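Local coordinates for protein phosphodiesterase (Salpingoeca rosetta, PDB 7D7P) that belongs to the phosphodiesterases of the HD-type clan, with an all-helical fold that holds zinc and magnesium ions, at residues 82-86 against 194-198; 93-97 against 185-189; 254-258 against 323-327; 122-126 against 331-335; 152-157 against 285-289. One frame throughout, in Å; residues are numbered along the deposited sequence.

Contact 1: 82-86 against 194-198; sequences QFNID and VVENL
Backbone comes close to backbone at two points, where the CA of F83 lies 6.4 Å from the CA of N197 and the CA of I85 lies 6.1 Å from the CA of V194. The amide of N197 reaches across and gives a hydrogen bond from ND2 to O of F83, at 3.1 Å. It is fairly straight, with an N-H...O angle of 165°, and the acceptor lies almost in the amide plane. CB of N197 points toward 82-86, and with CG anti to the carbonyl carbon (chi1 -68°) ND2 comes up to O of F83. Water 1 receives the backbone N-H of N197 and donates to O of V194; its bond to O of F83 is weak. The contact is a loop-to-loop junction at the edge of the helical fold. One loop links helices 79-82 and 87-99; the other links helices 174-187 and 200-215 and holds a type I turn from V195 to L198. Beneath the polar layer two apolar pairs meet. CD1 of the F83 ring is 3.6 Å from CD1 of L198, in an oblique approach. CG2 of I85 presses on CG2 of V194 at 3.5 Å, tighter than usual for two methyl groups. F83 also packs on V134 of helix 133-145. The N-cap residue D86 uses OD1 to cap the N of K88. Water 2 accepts from the backbone N of D86 and donates to OE2 of E196 at 2.9 Å, while OE1 of E196 forms a salt bridge with K89.

Contact 2: 93-97 against 185-189; sequences WLQKV and EILLE
The W93 indole is met obliquely by CG2 of I186 and CD1 of L187. One face of the ring carries CG2 of V97, from the next turn of the same helix, 3.5 Å above the plane and toward the rim. This is helix-to-helix packing in the all-helical phosphodiesterase fold: helix 87-99 lies against the C-terminal end of helix 174-187. W93 also reaches I141 and L144 of helix 133-145, so the indole is shared among three helices. I186 contributes most from the second helix, and its CB points toward 93-97. Its CG2 stands 3.7 Å from CD1 of W93, and the two side chains cross at about a right angle. The same methyl meets V97 more loosely. L187 comes in beside it, with CD1 3.8 Å from NE1 of W93. K96 takes part through the carbon part of its chain. Its CB points toward I186, but the chain bends at chi2 (63°) and carries the ammonium end away. Its aliphatic carbons pack on the buried isoleucine, while the lysine itself is exposed. There CG of K96 lies 3.7 Å from CG2 of I186.

Contact 3: 254-258 against 323-327; sequences VLLHT and WHQQL
W323 can be followed from CB, which points toward helix 254-258, to the far rim of its indole. CG is anti to the backbone N (chi1 177°), and this sends the ring across to the other helix. At the pyrrole side, NE1 gives a hydrogen bond to OG1 of T258 at 3.0 Å. The N-H...O angle is 166°, and OG1 lies nearly in the indole plane. Further along, CZ2 meets CG1 of V254 at 3.6 Å. Over one face of the six-membered ring stands CD2 of H257, 3.5 Å from CZ2. The two rings make a T-shaped (edge-to-face) pair, with the imidazole edge toward the indole face and the planes at 89°. NE2 of H257 is hydrogen-bonded to H222, which also meets the ring of W323. T258 is held from both sides: OG1 accepts from W323 and donates to O of V254 at 2.8 Å. O of V254 takes the backbone N-H of T258 as well, from the opposite face of its plane. The two bonds of OG1 fix the rotation of the buried hydroxyl. CD2 of L327 comes tip to tip with T258, 3.7 Å from OG1. CG2 of T258 touches CE1 of H324, and water 3 joins O of T258 to NE2 of H324, with a distance of 2.7 Å from the water oxygen to NE2. All seven touching residues are buried. Helices 245-260 and 305-330 run here in roughly opposite directions and cross at a slant in the helical core of the phosphodiesterase fold, with the side chain of H257 about 8 Å from the bound zinc ion.

Contact 4: 122-126 against 331-335; sequences LLTSV and FPKLD
A helix end meets an interhelical linker here: the last turn of helix 109-126 packs against the short 3-10 segment 332-334 between helices 305-330 and 336-359. V126 and L334 bury the most area. The two side chains cross at about a right angle, and CG1 of V126 rests 3.7 Å from CG of L334. CG of L334 is anti to its carbonyl carbon (chi1 -60°), which turns both methyls toward the helix. CD2 of L334 touches CB of S125 at 3.9 Å, and CD1 faces CD2 of L122 more loosely. CG1 of V126 also meets CB of F331 at 4.0 Å, and CG2 of V126 sits over one face of the F331 ring. F331 also packs on V251 of helix 245-260. The polar part of the contact is one bond from a side chain to the main chain. NZ of K333 donates to O of S125 at 2.8 Å, with a C=O...N angle of 170°, nearly in line with the carbonyl. The lysine leaves its backbone extended and bends at chi3 (-56°), which brings CD and CE alongside the same oxygen. That carbonyl lies at the C-terminal end of the helix, where the helix dipole would favour a positive partner. The hydroxyl of S125 turns back on its own helix, to O of L121. The contact is a helix end closed against a 3-10 linker in the helical phosphodiesterase fold, with aliphatic packing and one lysine-to-carbonyl hydrogen bond.

Contact 5: 152-157 against 285-289; sequences GLTNAF and QVELE. With EDO (1,2-ethanediol), chain F.
Q285, F157 and L288 have the largest areas buried by this contact. Q285 extends from helix 268-291, with CG anti to the backbone N (chi1 176°) and the chain straight beyond it, and its amide lies against the start of helix 155-161. OE1 accepts the backbone N-H of T154 at 3.0 Å, and the donor stands above the carbonyl plane. Water 4 adds a second bond to OE1, at 2.9 Å, and also donates to O of G152. NE2 turns the other way and gives a hydrogen bond to OE2 of E289, one turn along its own helix, at 2.7 Å. The second carboxylate oxygen of E289 binds S296. CB and CG of Q285 are flanked by CD2 of L153, with 3.7 Å from CD2 to CB. F157 points its CB toward the second helix. CG of E289 meets the edge of its ring near the plane, 3.7 Å from CD1. Farther out, CZ of F157 is 3.6 Å from CD2 of L288, and the two side chains cross at about a right angle. CG of L153 lies over one face of the ring, near its rim. A 1,2-ethanediol molecule, probably from the crystallisation liquor, binds the backbone of L153: its O1 accepts from N and donates to O at 2.8 Å. Both ends of the buried amide are thus engaged. This is consistent with the modelled orientation of the Q285 amide, with OE1 toward T154 and NE2 toward E289, and it ties the N-cap residue T154 to helix 268-291.

Contact 3 is the core of the set: all its touching residues are buried, and it lies nearer the chain's centre than the others. Contact 4 touches it directly, L255 meeting L122, L123 and V126, so helices 109-126 and 245-260 pack together. Contacts 1 and 2 also touch, through L187 against V194 and V195. Contact 2 is buried and apolar, while contact 1 is partly buried and relies on waters and an asparagine amide. Contact 5 stands apart, about 26 Å from contact 3 between centres and farther from contact 4. Buried side-chain hydrogen bonds mark contacts 3 and 5, whereas contact 4 has an exposed lysine on a carbonyl.

Contact 1: 82-86 against 194-198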
# COMPACT_ATOMS: atom_id res chain seq x y z
N GLN A 82 28.49 -6.54 34.59
CA GLN A 82 28.38 -5.12 34.90
C GLN A 82 27.54 -4.87 36.15
O GLN A 82 27.74 -3.87 36.84
CB GLN A 82 27.79 -4.36 33.71
CG GLN A 82 28.77 -4.10 32.58
CD GLN A 82 29.83 -3.09 32.94
OE1 GLN A 82 29.55 -2.05 33.54
NE2 GLN A 82 31.08 -3.37 32.56
N PHE A 83 26.60 -5.76 36.46
CA PHE A 83 25.76 -5.60 37.64
C PHE A 83 25.96 -6.71 38.67
O PHE A 83 25.15 -6.83 39.60
CB PHE A 83 24.29 -5.51 37.23
CG PHE A 83 23.97 -4.28 36.42
CD1 PHE A 83 23.82 -3.05 37.04
CD2 PHE A 83 23.85 -4.36 35.04
CE1 PHE A 83 23.53 -1.92 36.30
CE2 PHE A 83 23.57 -3.23 34.29
CZ PHE A 83 23.41 -2.01 34.92
N ASN A 84 27.02 -7.51 38.54
CA ASN A 84 27.34 -8.59 39.48
C ASN A 84 26.12 -9.48 39.72
O ASN A 84 25.74 -9.76 40.85
CB ASN A 84 27.88 -8.03 40.80
CG ASN A 84 29.14 -7.19 40.61
OD1 ASN A 84 29.95 -7.46 39.72
ND2 ASN A 84 29.31 -6.17 41.44
N ILE A 85 25.50 -9.91 38.62
CA ILE A 85 24.25 -10.65 38.68
C ILE A 85 24.53 -12.07 39.16
O ILE A 85 25.39 -12.77 38.62
CB ILE A 85 23.56 -10.66 37.31
CG1 ILE A 85 22.91 -9.30 37.03
CG2 ILE A 85 22.54 -11.78 37.23
CD1 ILE A 85 22.31 -9.17 35.64
N ASP A 86 23.79 -12.50 40.19
CA ASP A 86 23.83 -13.89 40.63
C ASP A 86 23.16 -14.77 39.58
O ASP A 86 21.95 -14.68 39.36
CB ASP A 86 23.13 -14.02 41.98
CG ASP A 86 23.28 -15.40 42.60
OD1 ASP A 86 23.80 -16.32 41.93
OD2 ASP A 86 22.87 -15.57 43.77
N VAL A 194 17.09 -10.12 40.19
CA VAL A 194 18.27 -9.94 39.34
C VAL A 194 18.80 -8.51 39.35
O VAL A 194 19.91 -8.27 38.88
CB VAL A 194 17.94 -10.37 37.90
CG1 VAL A 194 17.29 -9.22 37.12
CG2 VAL A 194 19.17 -10.88 37.19
N VAL A 195 18.03 -7.56 39.89
CA VAL A 195 18.45 -6.17 39.98
C VAL A 195 18.79 -5.78 41.41
O VAL A 195 18.78 -4.60 41.76
CB VAL A 195 17.39 -5.23 39.38
CG1 VAL A 195 17.17 -5.55 37.90
CG2 VAL A 195 16.08 -5.34 40.15
N GLU A 196 19.12 -6.76 42.26
CA GLU A 196 19.37 -6.50 43.67
C GLU A 196 20.56 -5.58 43.90
O GLU A 196 20.63 -4.92 44.94
CB GLU A 196 19.57 -7.81 44.42
CG GLU A 196 20.78 -8.61 43.94
CD GLU A 196 20.89 -9.97 44.61
OE1 GLU A 196 20.21 -10.19 45.63
OE2 GLU A 196 21.67 -10.81 44.11
N ASN A 197 21.51 -5.52 42.97
CA ASN A 197 22.73 -4.74 43.17
C ASN A 197 22.65 -3.33 42.62
O ASN A 197 23.63 -2.58 42.72
CB ASN A 197 23.93 -5.47 42.55
CG ASN A 197 24.27 -6.75 43.28
OD1 ASN A 197 24.09 -6.85 44.50
ND2 ASN A 197 24.75 -7.75 42.55
N LEU A 198 21.52 -2.93 42.04
CA LEU A 198 21.35 -1.56 41.57
C LEU A 198 21.07 -0.63 42.74
O LEU A 198 20.41 -1.01 43.71
CB LEU A 198 20.21 -1.47 40.55
CG LEU A 198 20.47 -1.85 39.10
CD1 LEU A 198 20.76 -3.34 38.95
CD2 LEU A 198 19.30 -1.45 38.22
O HOH W 1 21.97 -7.05 40.50
O HOH W 2 21.54 -10.80 41.26

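Contact 2: 93-97 against 185-189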
# COMPACT_ATOMS: atom_id res chain seq x y z
N TRP A 93 14.83 -16.50 38.06
CA TRP A 93 13.94 -15.50 37.47
C TRP A 93 13.44 -15.94 36.11
O TRP A 93 12.24 -15.82 35.81
CB TRP A 93 14.67 -14.15 37.38
CG TRP A 93 13.96 -13.11 36.58
CD1 TRP A 93 12.91 -12.34 36.98
CD2 TRP A 93 14.26 -12.70 35.24
NE1 TRP A 93 12.53 -11.49 35.98
CE2 TRP A 93 13.34 -11.69 34.89
CE3 TRP A 93 15.22 -13.10 34.30
CZ2 TRP A 93 13.35 -11.07 33.65
CZ3 TRP A 93 15.22 -12.48 33.06
CH2 TRP A 93 14.30 -11.48 32.74
N LEU A 94 14.33 -16.46 35.26
CA LEU A 94 13.92 -16.98 33.96
C LEU A 94 12.84 -18.04 34.09
O LEU A 94 11.85 -18.03 33.35
CB LEU A 94 15.13 -17.54 33.21
CG LEU A 94 16.08 -16.52 32.58
CD1 LEU A 94 17.28 -17.22 31.96
CD2 LEU A 94 15.34 -15.71 31.55
N GLN A 95 13.02 -18.97 35.03
CA GLN A 95 12.02 -20.01 35.25
C GLN A 95 10.69 -19.41 35.69
O GLN A 95 9.63 -19.80 35.18
CB GLN A 95 12.53 -21.01 36.29
CG GLN A 95 11.54 -22.10 36.65
CD GLN A 95 12.08 -23.05 37.70
OE1 GLN A 95 12.71 -22.63 38.67
NE2 GLN A 95 11.84 -24.35 37.51
N LYS A 96 10.72 -18.46 36.63
CA LYS A 96 9.48 -17.85 37.10
C LYS A 96 8.80 -17.06 36.00
O LYS A 96 7.56 -17.02 35.94
CB LYS A 96 9.76 -16.96 38.31
CG LYS A 96 8.50 -16.38 38.95
CD LYS A 96 7.60 -17.47 39.51
CE LYS A 96 6.42 -16.88 40.27
NZ LYS A 96 5.70 -17.90 41.08
N VAL A 97 9.57 -16.43 35.11
CA VAL A 97 8.98 -15.73 33.97
C VAL A 97 8.22 -16.72 33.09
O VAL A 97 7.08 -16.47 32.68
CB VAL A 97 10.06 -14.98 33.16
CG1 VAL A 97 9.49 -14.49 31.84
CG2 VAL A 97 10.60 -13.81 33.97
N GLU A 185 6.42 -7.75 40.18
CA GLU A 185 6.08 -8.73 41.20
C GLU A 185 7.00 -9.94 41.12
O GLU A 185 7.41 -10.50 42.15
CB GLU A 185 4.62 -9.16 41.05
CG GLU A 185 3.96 -9.62 42.34
CD GLU A 185 3.64 -8.47 43.28
OE1 GLU A 185 3.28 -7.38 42.78
OE2 GLU A 185 3.73 -8.66 44.51
N ILE A 186 7.35 -10.36 39.91
CA ILE A 186 8.29 -11.46 39.73
C ILE A 186 9.70 -11.01 40.09
O ILE A 186 10.45 -11.72 40.78
CB ILE A 186 8.22 -12.00 38.29
CG1 ILE A 186 6.91 -12.74 38.06
CG2 ILE A 186 9.42 -12.89 37.99
CD1 ILE A 186 6.64 -13.01 36.59
N LEU A 187 10.08 -9.81 39.65
CA LEU A 187 11.46 -9.35 39.78
C LEU A 187 11.81 -9.04 41.23
O LEU A 187 12.86 -9.46 41.73
CB LEU A 187 11.67 -8.11 38.91
CG LEU A 187 13.10 -7.61 38.74
CD1 LEU A 187 13.93 -8.67 38.04
CD2 LEU A 187 13.13 -6.30 37.98
N LEU A 188 10.94 -8.32 41.94
CA LEU A 188 11.23 -7.91 43.31
C LEU A 188 11.18 -9.06 44.30
O LEU A 188 11.47 -8.84 45.49
CB LEU A 188 10.27 -6.80 43.74
CG LEU A 188 10.30 -5.53 42.89
CD1 LEU A 188 9.39 -4.46 43.46
CD2 LEU A 188 11.73 -5.01 42.74
N GLU A 189 10.82 -10.27 43.88
CA GLU A 189 10.92 -11.42 44.76
C GLU A 189 12.39 -11.71 45.06
O GLU A 189 13.27 -11.52 44.21
CB GLU A 189 10.24 -12.64 44.14
CG GLU A 189 10.03 -13.80 45.09
CD GLU A 189 11.24 -14.72 45.15
OE1 GLU A 189 11.43 -15.40 46.18
OE2 GLU A 189 12.00 -14.75 44.16

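Contact 3: 254-258 against 323-327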
# COMPACT_ATOMS: atom_id res chain seq x y z
N VAL A 254 10.31 2.90 20.98
CA VAL A 254 10.12 2.63 19.56
C VAL A 254 10.76 1.29 19.19
O VAL A 254 10.18 0.51 18.42
CB VAL A 254 10.69 3.79 18.72
CG1 VAL A 254 10.92 3.36 17.27
CG2 VAL A 254 9.77 5.00 18.78
N LEU A 255 11.93 0.99 19.74
CA LEU A 255 12.64 -0.23 19.37
C LEU A 255 11.96 -1.47 19.95
O LEU A 255 11.90 -2.51 19.28
CB LEU A 255 14.10 -0.15 19.82
CG LEU A 255 14.98 0.82 19.04
CD1 LEU A 255 16.39 0.86 19.62
CD2 LEU A 255 15.02 0.45 17.56
N LEU A 256 11.47 -1.39 21.19
CA LEU A 256 10.78 -2.55 21.76
C LEU A 256 9.48 -2.84 21.01
O LEU A 256 9.12 -4.00 20.81
CB LEU A 256 10.50 -2.34 23.25
CG LEU A 256 9.80 -3.54 23.90
CD1 LEU A 256 10.70 -4.77 23.86
CD2 LEU A 256 9.35 -3.25 25.33
N HIS A 257 8.76 -1.79 20.61
CA HIS A 257 7.58 -1.98 19.79
C HIS A 257 7.94 -2.63 18.45
O HIS A 257 7.20 -3.48 17.94
CB HIS A 257 6.86 -0.65 19.57
CG HIS A 257 5.66 -0.74 18.69
ND1 HIS A 257 4.61 -1.59 18.95
CD2 HIS A 257 5.33 -0.08 17.55
CE1 HIS A 257 3.68 -1.45 18.01
NE2 HIS A 257 4.10 -0.54 17.15
N THR A 258 9.09 -2.24 17.89
CA THR A 258 9.57 -2.87 16.66
C THR A 258 9.82 -4.36 16.88
O THR A 258 9.43 -5.19 16.04
CB THR A 258 10.85 -2.19 16.18
OG1 THR A 258 10.62 -0.79 16.02
CG2 THR A 258 11.31 -2.79 14.85
N TRP A 323 5.69 2.02 9.36
CA TRP A 323 6.49 2.12 10.57
C TRP A 323 7.98 2.01 10.26
O TRP A 323 8.78 2.85 10.67
CB TRP A 323 6.07 1.04 11.57
CG TRP A 323 6.89 1.00 12.83
CD1 TRP A 323 7.96 0.20 13.08
CD2 TRP A 323 6.71 1.81 14.00
NE1 TRP A 323 8.46 0.45 14.34
CE2 TRP A 323 7.70 1.43 14.92
CE3 TRP A 323 5.79 2.80 14.36
CZ2 TRP A 323 7.81 2.02 16.18
CZ3 TRP A 323 5.91 3.39 15.61
CH2 TRP A 323 6.91 2.99 16.50
N HIS A 324 8.36 0.97 9.51
CA HIS A 324 9.77 0.73 9.22
C HIS A 324 10.34 1.73 8.21
O HIS A 324 11.55 1.93 8.18
CB HIS A 324 9.97 -0.70 8.72
CG HIS A 324 10.06 -1.71 9.83
ND1 HIS A 324 11.25 -2.19 10.31
CD2 HIS A 324 9.09 -2.32 10.55
CE1 HIS A 324 11.02 -3.06 11.27
NE2 HIS A 324 9.71 -3.16 11.44
N GLN A 325 9.48 2.34 7.39
CA GLN A 325 9.96 3.42 6.52
C GLN A 325 10.41 4.62 7.34
O GLN A 325 11.43 5.25 7.03
CB GLN A 325 8.86 3.82 5.53
CG GLN A 325 8.70 2.86 4.37
CD GLN A 325 7.53 3.22 3.47
OE1 GLN A 325 6.50 3.69 3.94
NE2 GLN A 325 7.70 2.99 2.17
N GLN A 326 9.68 4.94 8.41
CA GLN A 326 10.13 6.00 9.31
C GLN A 326 11.32 5.54 10.15
O GLN A 326 12.23 6.33 10.42
CB GLN A 326 8.98 6.46 10.20
CG GLN A 326 7.88 7.19 9.45
CD GLN A 326 8.41 8.38 8.68
OE1 GLN A 326 9.13 9.22 9.22
NE2 GLN A 326 8.06 8.45 7.40
N LEU A 327 11.31 4.28 10.58
CA LEU A 327 12.42 3.77 11.39
C LEU A 327 13.71 3.73 10.58
O LEU A 327 14.78 4.10 11.10
CB LEU A 327 12.08 2.39 11.94
CG LEU A 327 13.08 1.77 12.92
CD1 LEU A 327 13.16 2.60 14.19
CD2 LEU A 327 12.72 0.33 13.23
O HOH W 3 8.88 -4.90 13.28

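Contact 4: 122-126 against 331-335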
# COMPACT_ATOMS: atom_id res chain seq x y z
N LEU A 122 18.30 -5.45 17.69
CA LEU A 122 18.07 -4.05 17.37
C LEU A 122 19.00 -3.13 18.15
O LEU A 122 19.55 -2.17 17.59
CB LEU A 122 16.61 -3.69 17.63
CG LEU A 122 15.57 -4.29 16.68
CD1 LEU A 122 14.17 -4.17 17.25
CD2 LEU A 122 15.65 -3.62 15.31
N LEU A 123 19.19 -3.40 19.45
CA LEU A 123 20.04 -2.54 20.26
C LEU A 123 21.50 -2.65 19.84
O LEU A 123 22.23 -1.66 19.84
CB LEU A 123 19.89 -2.89 21.74
CG LEU A 123 18.52 -2.66 22.39
CD1 LEU A 123 18.56 -3.07 23.85
CD2 LEU A 123 18.07 -1.21 22.24
N THR A 124 21.94 -3.86 19.50
CA THR A 124 23.31 -4.04 19.01
C THR A 124 23.53 -3.28 17.71
O THR A 124 24.64 -2.77 17.47
CB THR A 124 23.60 -5.53 18.82
OG1 THR A 124 23.39 -6.22 20.05
CG2 THR A 124 25.04 -5.74 18.37
N SER A 125 22.50 -3.15 16.88
CA SER A 125 22.66 -2.53 15.57
C SER A 125 22.72 -1.01 15.65
O SER A 125 23.47 -0.38 14.90
CB SER A 125 21.53 -2.97 14.64
OG SER A 125 21.49 -4.38 14.52
N VAL A 126 21.92 -0.39 16.52
CA VAL A 126 21.76 1.07 16.47
C VAL A 126 21.99 1.77 17.80
O VAL A 126 22.15 3.01 17.80
CB VAL A 126 20.36 1.44 15.92
CG1 VAL A 126 20.13 0.82 14.55
CG2 VAL A 126 19.28 1.03 16.89
N PHE A 331 17.24 5.54 11.32
CA PHE A 331 18.36 4.61 11.51
C PHE A 331 18.56 3.83 10.22
O PHE A 331 18.03 2.71 10.07
CB PHE A 331 18.12 3.67 12.69
CG PHE A 331 17.83 4.38 13.98
CD1 PHE A 331 18.86 4.91 14.75
CD2 PHE A 331 16.52 4.53 14.43
CE1 PHE A 331 18.59 5.56 15.94
CE2 PHE A 331 16.25 5.18 15.62
CZ PHE A 331 17.29 5.70 16.37
N PRO A 332 19.31 4.38 9.26
CA PRO A 332 19.46 3.71 7.96
C PRO A 332 20.09 2.34 8.03
O PRO A 332 19.95 1.56 7.07
CB PRO A 332 20.33 4.69 7.16
CG PRO A 332 20.12 6.01 7.83
CD PRO A 332 19.96 5.70 9.28
N LYS A 333 20.79 2.00 9.12
CA LYS A 333 21.37 0.67 9.25
C LYS A 333 20.31 -0.43 9.27
O LYS A 333 20.64 -1.59 9.03
CB LYS A 333 22.22 0.59 10.52
CG LYS A 333 23.21 -0.57 10.52
CD LYS A 333 24.03 -0.59 11.80
CE LYS A 333 24.75 0.73 12.01
NZ LYS A 333 25.53 0.72 13.28
N LEU A 334 19.06 -0.08 9.55
CA LEU A 334 17.98 -1.06 9.65
C LEU A 334 17.15 -1.17 8.38
O LEU A 334 16.13 -1.86 8.38
CB LEU A 334 17.07 -0.72 10.83
CG LEU A 334 17.73 -0.68 12.21
CD1 LEU A 334 16.72 -0.26 13.27
CD2 LEU A 334 18.34 -2.04 12.55
N ASP A 335 17.56 -0.50 7.30
CA ASP A 335 16.72 -0.48 6.11
C ASP A 335 16.69 -1.81 5.37
O ASP A 335 15.85 -1.99 4.48
CB ASP A 335 17.15 0.65 5.16
CG ASP A 335 18.56 0.47 4.62
OD1 ASP A 335 19.25 -0.50 4.99
OD2 ASP A 335 18.99 1.33 3.82

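Contact 5: 152-157 against 285-289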
# COMPACT_ATOMS: atom_id res chain seq x y z
N GLY A 152 -4.46 -14.71 25.37
CA GLY A 152 -4.94 -14.76 24.01
C GLY A 152 -6.15 -13.90 23.72
O GLY A 152 -6.81 -14.11 22.70
N LEU A 153 -6.45 -12.94 24.59
CA LEU A 153 -7.57 -12.02 24.40
C LEU A 153 -7.05 -10.59 24.38
O LEU A 153 -6.10 -10.25 25.08
CB LEU A 153 -8.61 -12.20 25.51
CG LEU A 153 -9.19 -13.61 25.63
CD1 LEU A 153 -9.92 -13.79 26.95
CD2 LEU A 153 -10.11 -13.93 24.45
N THR A 154 -7.69 -9.76 23.57
CA THR A 154 -7.23 -8.39 23.36
C THR A 154 -7.80 -7.44 24.41
O THR A 154 -8.66 -7.80 25.22
CB THR A 154 -7.61 -7.92 21.95
OG1 THR A 154 -6.91 -6.71 21.65
CG2 THR A 154 -9.10 -7.66 21.87
N ASN A 155 -7.30 -6.21 24.39
CA ASN A 155 -7.78 -5.19 25.33
C ASN A 155 -9.25 -4.89 25.12
O ASN A 155 -9.98 -4.62 26.08
CB ASN A 155 -6.96 -3.91 25.18
CG ASN A 155 -5.68 -3.94 25.99
OD1 ASN A 155 -5.61 -4.57 27.04
ND2 ASN A 155 -4.66 -3.23 25.52
N ALA A 156 -9.71 -4.91 23.86
CA ALA A 156 -11.11 -4.63 23.57
C ALA A 156 -12.02 -5.65 24.25
O ALA A 156 -13.12 -5.30 24.70
CB ALA A 156 -11.34 -4.62 22.06
N PHE A 157 -11.59 -6.91 24.33
CA PHE A 157 -12.38 -7.92 25.03
C PHE A 157 -12.55 -7.56 26.50
O PHE A 157 -13.65 -7.66 27.05
CB PHE A 157 -11.74 -9.30 24.88
CG PHE A 157 -12.40 -10.35 25.73
CD1 PHE A 157 -13.51 -11.04 25.26
CD2 PHE A 157 -11.94 -10.62 27.01
CE1 PHE A 157 -14.13 -11.99 26.05
CE2 PHE A 157 -12.55 -11.57 27.79
CZ PHE A 157 -13.65 -12.26 27.32
N GLN A 285 -11.17 -15.89 20.34
CA GLN A 285 -11.78 -14.75 21.01
C GLN A 285 -13.18 -14.48 20.47
O GLN A 285 -14.12 -14.25 21.24
CB GLN A 285 -10.90 -13.50 20.85
CG GLN A 285 -11.54 -12.26 21.44
CD GLN A 285 -10.65 -11.03 21.37
OE1 GLN A 285 -9.44 -11.12 21.59
NE2 GLN A 285 -11.25 -9.89 21.08
N VAL A 286 -13.34 -14.50 19.14
CA VAL A 286 -14.65 -14.31 18.53
C VAL A 286 -15.63 -15.37 19.02
O VAL A 286 -16.80 -15.09 19.28
CB VAL A 286 -14.52 -14.31 17.00
CG1 VAL A 286 -15.87 -14.60 16.34
CG2 VAL A 286 -13.97 -12.99 16.51
N GLU A 287 -15.15 -16.61 19.16
CA GLU A 287 -15.99 -17.68 19.69
C GLU A 287 -16.38 -17.40 21.14
O GLU A 287 -17.53 -17.64 21.53
CB GLU A 287 -15.26 -19.01 19.55
CG GLU A 287 -15.57 -20.05 20.62
CD GLU A 287 -14.70 -21.29 20.49
OE1 GLU A 287 -14.47 -21.74 19.34
OE2 GLU A 287 -14.24 -21.81 21.52
N LEU A 288 -15.45 -16.89 21.94
CA LEU A 288 -15.78 -16.54 23.32
C LEU A 288 -16.68 -15.31 23.39
O LEU A 288 -17.54 -15.23 24.27
CB LEU A 288 -14.50 -16.29 24.12
CG LEU A 288 -14.66 -15.93 25.60
CD1 LEU A 288 -15.37 -17.05 26.35
CD2 LEU A 288 -13.32 -15.63 26.25
N GLU A 289 -16.51 -14.36 22.47
CA GLU A 289 -17.32 -13.15 22.50
C GLU A 289 -18.77 -13.43 22.12
O GLU A 289 -19.69 -12.81 22.66
CB GLU A 289 -16.71 -12.08 21.58
CG GLU A 289 -15.53 -11.34 22.20
CD GLU A 289 -14.72 -10.55 21.18
OE1 GLU A 289 -14.88 -10.78 19.96
OE2 GLU A 289 -13.93 -9.68 21.60
C1 EDO F . -6.10 -11.82 27.94
O1 EDO F . -4.93 -11.70 27.12
C2 EDO F . -5.72 -11.81 29.42
O2 EDO F . -6.86 -12.18 30.20
O HOH W 4 -7.24 -12.46 20.33